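Local coordinates for protein plasma serine protease inhibitor (Homo sapiens, PDB 3DY0) that inactivates serine proteases in blood plasma and other body fluids in a heparin-dependent manner, trapping them irreversibly after they cleave its reactive-centre loop, at residues I167-K172 with T324-A329; T182-F187 with V194-M199. All coordinates share one frame; numbering follows the deposited sequence. Where two conformers were deposited one is given.

How the contacts relate
Both contacts are antiparallel strand pairings, yet they serve very different parts of the serpin. Contact 1 is largely buried and joins strands 159-172 and 323-335, partners far apart in sequence. Contact 2 lies toward the surface, about 24 Å away between centres, and is a local hairpin of strands 183-188 and 194-211, which the chain forms between the two strands of contact 1. They do not touch. Their chemistry follows their place: contact 1 sets alanines against Ile-167 and two phenylalanines, with its polar groups at Lys-170 and Arg-325, whereas contact 2 has a salt bridge and bridging waters on one face and a mainly apolar other face that also carries two glutamines.

Contact 1: residues I167-K172 with T324-A329; sequences IFFKAK and TRAAAA
Ile-167, Phe-169 and Ala-171 pair with Ala-328, Ala-326 and Thr-324 through six backbone hydrogen bonds, two at each antiparallel hydrogen-bonded pair. The shortest runs 2.7 Å from Phe-169 N to Ala-326 O. Between these pairs the alpha carbons approach more closely, and CA-H...O contacts such as Ala-327 CA to Ile-167 O at 3.2 Å add to the cohesion.

Apolar packing pairs large side chains with small ones. On the face of Ile-167 and Phe-169, Ile-167 CG2 meets Ala-328 CB at 3.7 Å, and CD1 of the Phe-169 ring comes within 4.3 Å of Ala-326 CB. On the other face Phe-168 CD1 lies 4.1 Å from Ala-327 CB. The alanine methyls take up little room beside these residues, which suits a segment inserted late between two existing strands. The Phe-169 ring also meets Tyr-223 edge-to-face, and Tyr-223 OH and Thr-324 OG1 are hydrogen-bonded to each other.

On the face of Phe-168, the aliphatic part of Lys-170 crosses that of Arg-325, CG to CG at 3.7 Å. The lysine runs on extended, while bends at chi2 (77°) and chi3 (56°) lead the guanidinium away toward Asp-320 and Glu-318, salt-bridge partners of its NH1; Lys-170 NZ and Arg-325 NE stay 6.3 Å apart. A water in the guanidinium plane links NH2 to Ala-171 O.

The arrangement is that of a cleaved serpin: the alanine-rich hinge of the reactive-centre loop has entered sheet A as an additional strand, between strands 159-172 and 307-319.

Contact 2: residues T182-F187 with V194-M199; sequences TQEQDF and VVRVPM
A twisted beta hairpin of strands 183-188 and 194-211 brings Asp-186 and Glu-184 beside Arg-196 on one face, and Phe-187 and Gln-185 beside Val-197 and Met-199 on the other. The axes of the paired segments run at 135°, well away from strictly antiparallel. Six backbone hydrogen bonds join Gln-183 with Met-199, Gln-185 with Val-197 and Phe-187 with Val-195; Phe-187 N to Val-195 O is the shortest at 2.7 Å.

On the polar face, Arg-196 reaches back across the first strand, bent at chi2 (68°). Its NH2 forms a salt bridge with Asp-186 OD1 at 2.8 Å: OD1 lies near the guanidinium plane, while NH2 approaches it on the syn side from 34° outside the carboxylate plane. Glu-184 O lies over one face of the guanidinium, and NE comes within 3.4 Å of Glu-184 CB. Glu-184 is too far for a salt bridge with Arg-196; instead its OE2 accepts from a water 2.6 Å away that also donates weakly to Arg-196 O, and shares a more distant water with Arg-196 NE. Exposed Glu-184 and Arg-196 can thus keep their charges hydrated.

In serpins this hairpin forms strands 3 and 4 of sheet C, and strand 194-211 continues beyond it to pair with strand 259-277. Pro-198 fits opposite Glu-184, a non-hydrogen-bonded pair, because no N-H is needed there; its carbonyl bonds instead with the Lys-269 backbone on the other side. Glu-184 OE1 lies 3.6 Å from Pro-198 CG, the side chains running side by side.

On the other face Phe-187 CB meets Val-197 CG1 at 3.7 Å. Val-197 and Met-199 pack further on Pro-268, and Phe-187 lies against the backbone of the bound peptide.

Contact 1: residues I167-K172 with T324-A329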
ATOM      1  N   ILE A 167       5.409   4.634  -4.725  1.00  7.84           N
ATOM      2  CA  ILE A 167       6.231   3.466  -4.470  1.00  8.46           C
ATOM      3  C   ILE A 167       6.204   2.613  -5.732  1.00  7.68           C
ATOM      4  O   ILE A 167       5.159   2.459  -6.375  1.00  7.86           O
ATOM      5  CB  ILE A 167       5.718   2.654  -3.242  1.00  6.56           C
ATOM      6  CG1 ILE A 167       6.608   1.427  -3.021  1.00  9.65           C
ATOM      7  CG2 ILE A 167       4.260   2.253  -3.442  1.00  8.40           C
ATOM      8  CD1 ILE A 167       6.304   0.660  -1.739  1.00 10.96           C
ATOM      9  N   PHE A 168       7.369   2.101  -6.114  1.00  8.13           N
ATOM     10  CA  PHE A 168       7.477   1.246  -7.291  1.00  9.18           C
ATOM     11  C   PHE A 168       8.319   0.026  -6.945  1.00  8.39           C
ATOM     12  O   PHE A 168       9.420   0.155  -6.405  1.00  9.32           O
ATOM     13  CB  PHE A 168       8.132   1.980  -8.463  1.00 10.31           C
ATOM     14  CG  PHE A 168       8.338   1.104  -9.669  1.00 10.01           C
ATOM     15  CD1 PHE A 168       7.275   0.806 -10.516  1.00 11.86           C
ATOM     16  CD2 PHE A 168       9.577   0.529  -9.921  1.00 12.35           C
ATOM     17  CE1 PHE A 168       7.444  -0.057 -11.597  1.00 13.79           C
ATOM     18  CE2 PHE A 168       9.756  -0.338 -11.002  1.00 12.48           C
ATOM     19  CZ  PHE A 168       8.686  -0.630 -11.838  1.00 12.98           C
ATOM     20  N   PHE A 169       7.795  -1.154  -7.267  1.00  7.87           N
ATOM     21  CA  PHE A 169       8.474  -2.414  -6.992  1.00  8.92           C
ATOM     22  C   PHE A 169       8.481  -3.320  -8.217  1.00  8.62           C
ATOM     23  O   PHE A 169       7.456  -3.521  -8.866  1.00 10.43           O
ATOM     24  CB  PHE A 169       7.773  -3.121  -5.819  1.00  8.34           C
ATOM     25  CG  PHE A 169       8.246  -4.528  -5.564  1.00  9.24           C
ATOM     26  CD1 PHE A 169       7.602  -5.614  -6.154  1.00  9.92           C
ATOM     27  CD2 PHE A 169       9.310  -4.772  -4.700  1.00 10.72           C
ATOM     28  CE1 PHE A 169       8.009  -6.923  -5.884  1.00 10.75           C
ATOM     29  CE2 PHE A 169       9.723  -6.080  -4.426  1.00 11.77           C
ATOM     30  CZ  PHE A 169       9.072  -7.153  -5.016  1.00 10.85           C
ATOM     31  N   LYS A 170       9.652  -3.852  -8.543  1.00 10.23           N
ATOM     32  CA  LYS A 170       9.764  -4.773  -9.663  1.00 11.23           C
ATOM     33  C   LYS A 170      10.833  -5.781  -9.308  1.00 11.33           C
ATOM     34  O   LYS A 170      11.955  -5.411  -8.973  1.00 12.71           O
ATOM     35  CB  LYS A 170      10.151  -4.053 -10.957  1.00 14.26           C
ATOM     36  CG  LYS A 170      10.339  -5.020 -12.125  1.00 17.36           C
ATOM     37  CD  LYS A 170      10.671  -4.305 -13.424  1.00 21.75           C
ATOM     38  CE  LYS A 170      10.982  -5.311 -14.525  1.00 25.81           C
ATOM     39  NZ  LYS A 170      11.393  -4.638 -15.788  1.00 28.23           N
ATOM     40  N   ALA A 171      10.479  -7.056  -9.365  1.00 10.65           N
ATOM     41  CA  ALA A 171      11.436  -8.098  -9.044  1.00 11.99           C
ATOM     42  C   ALA A 171      11.124  -9.385  -9.779  1.00 11.12           C
ATOM     43  O   ALA A 171       9.972  -9.675 -10.093  1.00 10.87           O
ATOM     44  CB  ALA A 171      11.434  -8.352  -7.545  1.00 12.78           C
ATOM     45  N   LYS A 172      12.170 -10.148 -10.066  1.00 11.53           N
ATOM     46  CA  LYS A 172      12.010 -11.438 -10.710  1.00 11.03           C
ATOM     47  C   LYS A 172      11.885 -12.433  -9.572  1.00 10.64           C
ATOM     48  O   LYS A 172      12.421 -12.201  -8.485  1.00 10.75           O
ATOM     49  CB  LYS A 172      13.257 -11.797 -11.520  1.00 13.29           C
ATOM     50  CG  LYS A 172      13.559 -10.866 -12.672  1.00 15.17           C
ATOM     51  CD  LYS A 172      14.896 -11.229 -13.296  1.00 19.45           C
ATOM     52  CE  LYS A 172      15.181 -10.374 -14.523  1.00 23.30           C
ATOM     53  NZ  LYS A 172      16.517 -10.695 -15.101  1.00 27.64           N
ATOM     54  N   THR A 324       7.090 -10.146 -10.385  1.00  8.94           N
ATOM     55  CA  THR A 324       6.029  -9.237  -9.969  1.00  9.74           C
ATOM     56  C   THR A 324       6.396  -7.770 -10.148  1.00  9.99           C
ATOM     57  O   THR A 324       7.539  -7.376  -9.943  1.00 10.78           O
ATOM     58  CB  THR A 324       5.694  -9.449  -8.463  1.00  8.97           C
ATOM     59  OG1 THR A 324       5.182 -10.771  -8.266  1.00  9.72           O
ATOM     60  CG2 THR A 324       4.670  -8.420  -7.972  1.00  8.15           C
ATOM     61  N   ARG A 325       5.418  -6.977 -10.567  1.00  8.83           N
ATOM     62  CA  ARG A 325       5.590  -5.534 -10.668  1.00 10.23           C
ATOM     63  C   ARG A 325       4.430  -5.007  -9.841  1.00 10.39           C
ATOM     64  O   ARG A 325       3.304  -5.489  -9.970  1.00 10.82           O
ATOM     65  CB  ARG A 325       5.461  -5.015 -12.105  1.00 11.79           C
ATOM     66  CG  ARG A 325       6.726  -5.130 -12.936  1.00 13.52           C
ATOM     67  CD  ARG A 325       6.929  -6.552 -13.395  1.00 17.15           C
ATOM     68  NE  ARG A 325       5.759  -7.013 -14.134  1.00 19.00           N
ATOM     69  CZ  ARG A 325       5.520  -8.279 -14.445  1.00 19.83           C
ATOM     70  NH1 ARG A 325       4.422  -8.595 -15.119  1.00 20.23           N
ATOM     71  NH2 ARG A 325       6.374  -9.228 -14.079  1.00 16.95           N
ATOM     72  N   ALA A 326       4.713  -4.050  -8.967  1.00  9.37           N
ATOM     73  CA  ALA A 326       3.676  -3.460  -8.130  1.00  9.01           C
ATOM     74  C   ALA A 326       4.004  -1.994  -7.935  1.00  8.64           C
ATOM     75  O   ALA A 326       5.171  -1.610  -7.843  1.00 10.54           O
ATOM     76  CB  ALA A 326       3.603  -4.166  -6.777  1.00  9.10           C
ATOM     77  N   ALA A 327       2.973  -1.167  -7.868  1.00  8.56           N
ATOM     78  CA  ALA A 327       3.199   0.253  -7.682  1.00  9.08           C
ATOM     79  C   ALA A 327       1.987   0.875  -7.038  1.00  8.37           C
ATOM     80  O   ALA A 327       0.900   0.314  -7.071  1.00  8.12           O
ATOM     81  CB  ALA A 327       3.469   0.919  -9.020  1.00  8.46           C
ATOM     82  N   ALA A 328       2.184   2.042  -6.443  1.00  8.52           N
ATOM     83  CA  ALA A 328       1.088   2.745  -5.806  1.00  7.49           C
ATOM     84  C   ALA A 328       1.473   4.195  -5.573  1.00  8.05           C
ATOM     85  O   ALA A 328       2.651   4.554  -5.599  1.00  9.01           O
ATOM     86  CB  ALA A 328       0.734   2.081  -4.471  1.00  9.16           C
ATOM     87  N   ALA A 329       0.463   5.027  -5.360  1.00  6.62           N
ATOM     88  CA  ALA A 329       0.696   6.427  -5.073  1.00  6.99           C
ATOM     89  C   ALA A 329      -0.456   6.907  -4.212  1.00  7.11           C
ATOM     90  O   ALA A 329      -1.578   6.398  -4.315  1.00  8.05           O
ATOM     91  CB  ALA A 329       0.776   7.246  -6.366  1.00  9.08           C
TER
HETATM   92  O   HOH W   1       9.067  -9.031 -13.014  1.00 19.85           O

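Contact 2: residues T182-F187 with V194-M199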
ATOM      1  N   THR A 182       2.027 -23.331 -17.621  1.00 20.36           N
ATOM      2  CA  THR A 182       0.834 -22.525 -17.398  1.00 17.64           C
ATOM      3  C   THR A 182      -0.314 -23.019 -18.270  1.00 18.93           C
ATOM      4  O   THR A 182      -0.186 -23.107 -19.492  1.00 19.09           O
ATOM      5  CB  THR A 182       1.106 -21.044 -17.703  1.00 16.98           C
ATOM      6  OG1 THR A 182       2.205 -20.592 -16.902  1.00 14.67           O
ATOM      7  CG2 THR A 182      -0.122 -20.201 -17.392  1.00 15.88           C
ATOM      8  N   GLN A 183      -1.430 -23.347 -17.631  1.00 17.85           N
ATOM      9  CA  GLN A 183      -2.602 -23.845 -18.340  1.00 19.08           C
ATOM     10  C   GLN A 183      -3.869 -23.214 -17.777  1.00 17.84           C
ATOM     11  O   GLN A 183      -3.907 -22.819 -16.614  1.00 15.71           O
ATOM     12  CB  GLN A 183      -2.686 -25.367 -18.203  1.00 22.84           C
ATOM     13  CG  GLN A 183      -1.500 -26.124 -18.788  1.00 29.18           C
ATOM     14  CD  GLN A 183      -1.424 -26.027 -20.301  1.00 31.49           C
ATOM     15  OE1 GLN A 183      -2.344 -26.435 -21.010  1.00 34.54           O
ATOM     16  NE2 GLN A 183      -0.318 -25.487 -20.806  1.00 33.12           N
ATOM     17  N   GLU A 184      -4.902 -23.115 -18.607  1.00 17.86           N
ATOM     18  CA  GLU A 184      -6.166 -22.537 -18.168  1.00 17.52           C
ATOM     19  C   GLU A 184      -6.858 -23.456 -17.171  1.00 16.52           C
ATOM     20  O   GLU A 184      -6.972 -24.665 -17.391  1.00 16.78           O
ATOM     21  CB  GLU A 184      -7.093 -22.298 -19.366  1.00 19.74           C
ATOM     22  CG  GLU A 184      -6.586 -21.259 -20.353  1.00 23.64           C
ATOM     23  CD  GLU A 184      -6.528 -19.867 -19.759  1.00 25.79           C
ATOM     24  OE1 GLU A 184      -5.443 -19.252 -19.790  1.00 26.71           O
ATOM     25  OE2 GLU A 184      -7.572 -19.382 -19.264  1.00 28.84           O
ATOM     26  N   GLN A 185      -7.326 -22.873 -16.073  0.50 15.53           N
ATOM     27  CA  GLN A 185      -8.014 -23.629 -15.039  0.50 14.84           C
ATOM     28  C   GLN A 185      -9.153 -22.802 -14.461  0.50 13.48           C
ATOM     29  O   GLN A 185      -9.207 -21.586 -14.648  0.50 13.50           O
ATOM     30  CB  GLN A 185      -7.035 -24.016 -13.927  0.50 15.57           C
ATOM     31  CG  GLN A 185      -5.866 -24.885 -14.392  0.50 16.76           C
ATOM     32  CD  GLN A 185      -6.294 -26.276 -14.836  0.50 18.60           C
ATOM     33  OE1 GLN A 185      -5.472 -27.072 -15.293  0.50 20.45           O
ATOM     34  NE2 GLN A 185      -7.581 -26.577 -14.699  0.50 19.75           N
ATOM     35  N   ASP A 186     -10.061 -23.470 -13.760  1.00 13.18           N
ATOM     36  CA  ASP A 186     -11.205 -22.809 -13.150  1.00 12.88           C
ATOM     37  C   ASP A 186     -10.802 -22.178 -11.820  1.00 13.96           C
ATOM     38  O   ASP A 186     -10.060 -22.780 -11.034  1.00 14.72           O
ATOM     39  CB  ASP A 186     -12.326 -23.816 -12.877  1.00 14.86           C
ATOM     40  CG  ASP A 186     -13.058 -24.256 -14.134  1.00 15.90           C
ATOM     41  OD1 ASP A 186     -12.667 -23.853 -15.247  1.00 14.72           O
ATOM     42  OD2 ASP A 186     -14.038 -25.016 -13.993  1.00 19.94           O
ATOM     43  N   PHE A 187     -11.283 -20.966 -11.571  1.00 10.84           N
ATOM     44  CA  PHE A 187     -11.016 -20.283 -10.311  1.00 11.44           C
ATOM     45  C   PHE A 187     -12.384 -20.051  -9.685  1.00 11.23           C
ATOM     46  O   PHE A 187     -13.260 -19.428 -10.291  1.00 11.20           O
ATOM     47  CB  PHE A 187     -10.298 -18.948 -10.541  1.00 10.43           C
ATOM     48  CG  PHE A 187      -9.945 -18.224  -9.269  1.00  8.87           C
ATOM     49  CD1 PHE A 187     -10.870 -17.400  -8.633  1.00 10.56           C
ATOM     50  CD2 PHE A 187      -8.684 -18.385  -8.696  1.00  8.51           C
ATOM     51  CE1 PHE A 187     -10.546 -16.744  -7.440  1.00  9.66           C
ATOM     52  CE2 PHE A 187      -8.351 -17.735  -7.508  1.00  8.94           C
ATOM     53  CZ  PHE A 187      -9.280 -16.916  -6.881  1.00  9.16           C
ATOM     54  N   VAL A 194     -17.640 -19.083 -11.067  1.00 12.35           N
ATOM     55  CA  VAL A 194     -16.368 -19.574 -11.574  1.00 12.56           C
ATOM     56  C   VAL A 194     -15.823 -18.727 -12.714  1.00 13.26           C
ATOM     57  O   VAL A 194     -16.569 -18.303 -13.593  1.00 13.55           O
ATOM     58  CB  VAL A 194     -16.526 -21.028 -12.083  1.00 12.15           C
ATOM     59  CG1 VAL A 194     -15.164 -21.656 -12.317  1.00 11.76           C
ATOM     60  CG2 VAL A 194     -17.330 -21.842 -11.085  1.00 11.82           C
ATOM     61  N   VAL A 195     -14.515 -18.492 -12.691  0.50 12.55           N
ATOM     62  CA  VAL A 195     -13.853 -17.702 -13.723  0.50 12.63           C
ATOM     63  C   VAL A 195     -12.643 -18.462 -14.259  0.50 13.62           C
ATOM     64  O   VAL A 195     -11.943 -19.141 -13.508  0.50 14.41           O
ATOM     65  CB  VAL A 195     -13.378 -16.341 -13.169  0.50 12.95           C
ATOM     66  CG1 VAL A 195     -12.680 -15.544 -14.264  0.50 14.76           C
ATOM     67  CG2 VAL A 195     -14.563 -15.566 -12.622  0.50 11.24           C
ATOM     68  N   ARG A 196     -12.409 -18.350 -15.562  1.00 13.33           N
ATOM     69  CA  ARG A 196     -11.279 -19.021 -16.201  1.00 14.35           C
ATOM     70  C   ARG A 196     -10.017 -18.178 -16.014  1.00 14.50           C
ATOM     71  O   ARG A 196     -10.030 -16.974 -16.268  1.00 15.93           O
ATOM     72  CB  ARG A 196     -11.571 -19.190 -17.695  1.00 15.87           C
ATOM     73  CG  ARG A 196     -10.706 -20.206 -18.406  1.00 19.77           C
ATOM     74  CD  ARG A 196     -11.025 -21.605 -17.927  1.00 24.12           C
ATOM     75  NE  ARG A 196     -10.459 -22.620 -18.808  1.00 26.46           N
ATOM     76  CZ  ARG A 196     -10.492 -23.923 -18.554  1.00 28.63           C
ATOM     77  NH1 ARG A 196      -9.955 -24.781 -19.410  1.00 28.05           N
ATOM     78  NH2 ARG A 196     -11.058 -24.366 -17.439  1.00 25.75           N
ATOM     79  N   VAL A 197      -8.928 -18.804 -15.576  1.00 14.40           N
ATOM     80  CA  VAL A 197      -7.682 -18.070 -15.360  1.00 13.18           C
ATOM     81  C   VAL A 197      -6.459 -18.865 -15.796  1.00 13.13           C
ATOM     82  O   VAL A 197      -6.490 -20.094 -15.836  1.00 13.19           O
ATOM     83  CB  VAL A 197      -7.474 -17.720 -13.864  1.00 13.48           C
ATOM     84  CG1 VAL A 197      -8.698 -17.013 -13.314  1.00 15.76           C
ATOM     85  CG2 VAL A 197      -7.178 -18.992 -13.058  1.00 14.04           C
ATOM     86  N   PRO A 198      -5.365 -18.170 -16.150  1.00 11.73           N
ATOM     87  CA  PRO A 198      -4.152 -18.881 -16.561  1.00 12.59           C
ATOM     88  C   PRO A 198      -3.532 -19.323 -15.237  1.00 11.72           C
ATOM     89  O   PRO A 198      -3.234 -18.481 -14.394  1.00 13.43           O
ATOM     90  CB  PRO A 198      -3.309 -17.797 -17.238  1.00 14.07           C
ATOM     91  CG  PRO A 198      -4.290 -16.681 -17.530  1.00 15.80           C
ATOM     92  CD  PRO A 198      -5.212 -16.721 -16.350  1.00 15.15           C
ATOM     93  N   MET A 199      -3.365 -20.625 -15.041  1.00 11.39           N
ATOM     94  CA  MET A 199      -2.800 -21.129 -13.792  1.00 11.12           C
ATOM     95  C   MET A 199      -1.352 -21.552 -13.983  1.00 11.67           C
ATOM     96  O   MET A 199      -1.063 -22.482 -14.740  1.00 11.36           O
ATOM     97  CB  MET A 199      -3.628 -22.320 -13.293  1.00 10.89           C
ATOM     98  CG  MET A 199      -3.257 -22.836 -11.908  1.00 10.84           C
ATOM     99  SD  MET A 199      -3.753 -21.720 -10.566  1.00 10.66           S
ATOM    100  CE  MET A 199      -5.531 -21.954 -10.565  1.00 12.12           C
TER
HETATM  101  O   HOH W   2      -8.232 -16.904 -18.729  1.00 29.26           O
HETATM  102  O   HOH W   3      -9.780 -20.634 -21.315  1.00 49.68           O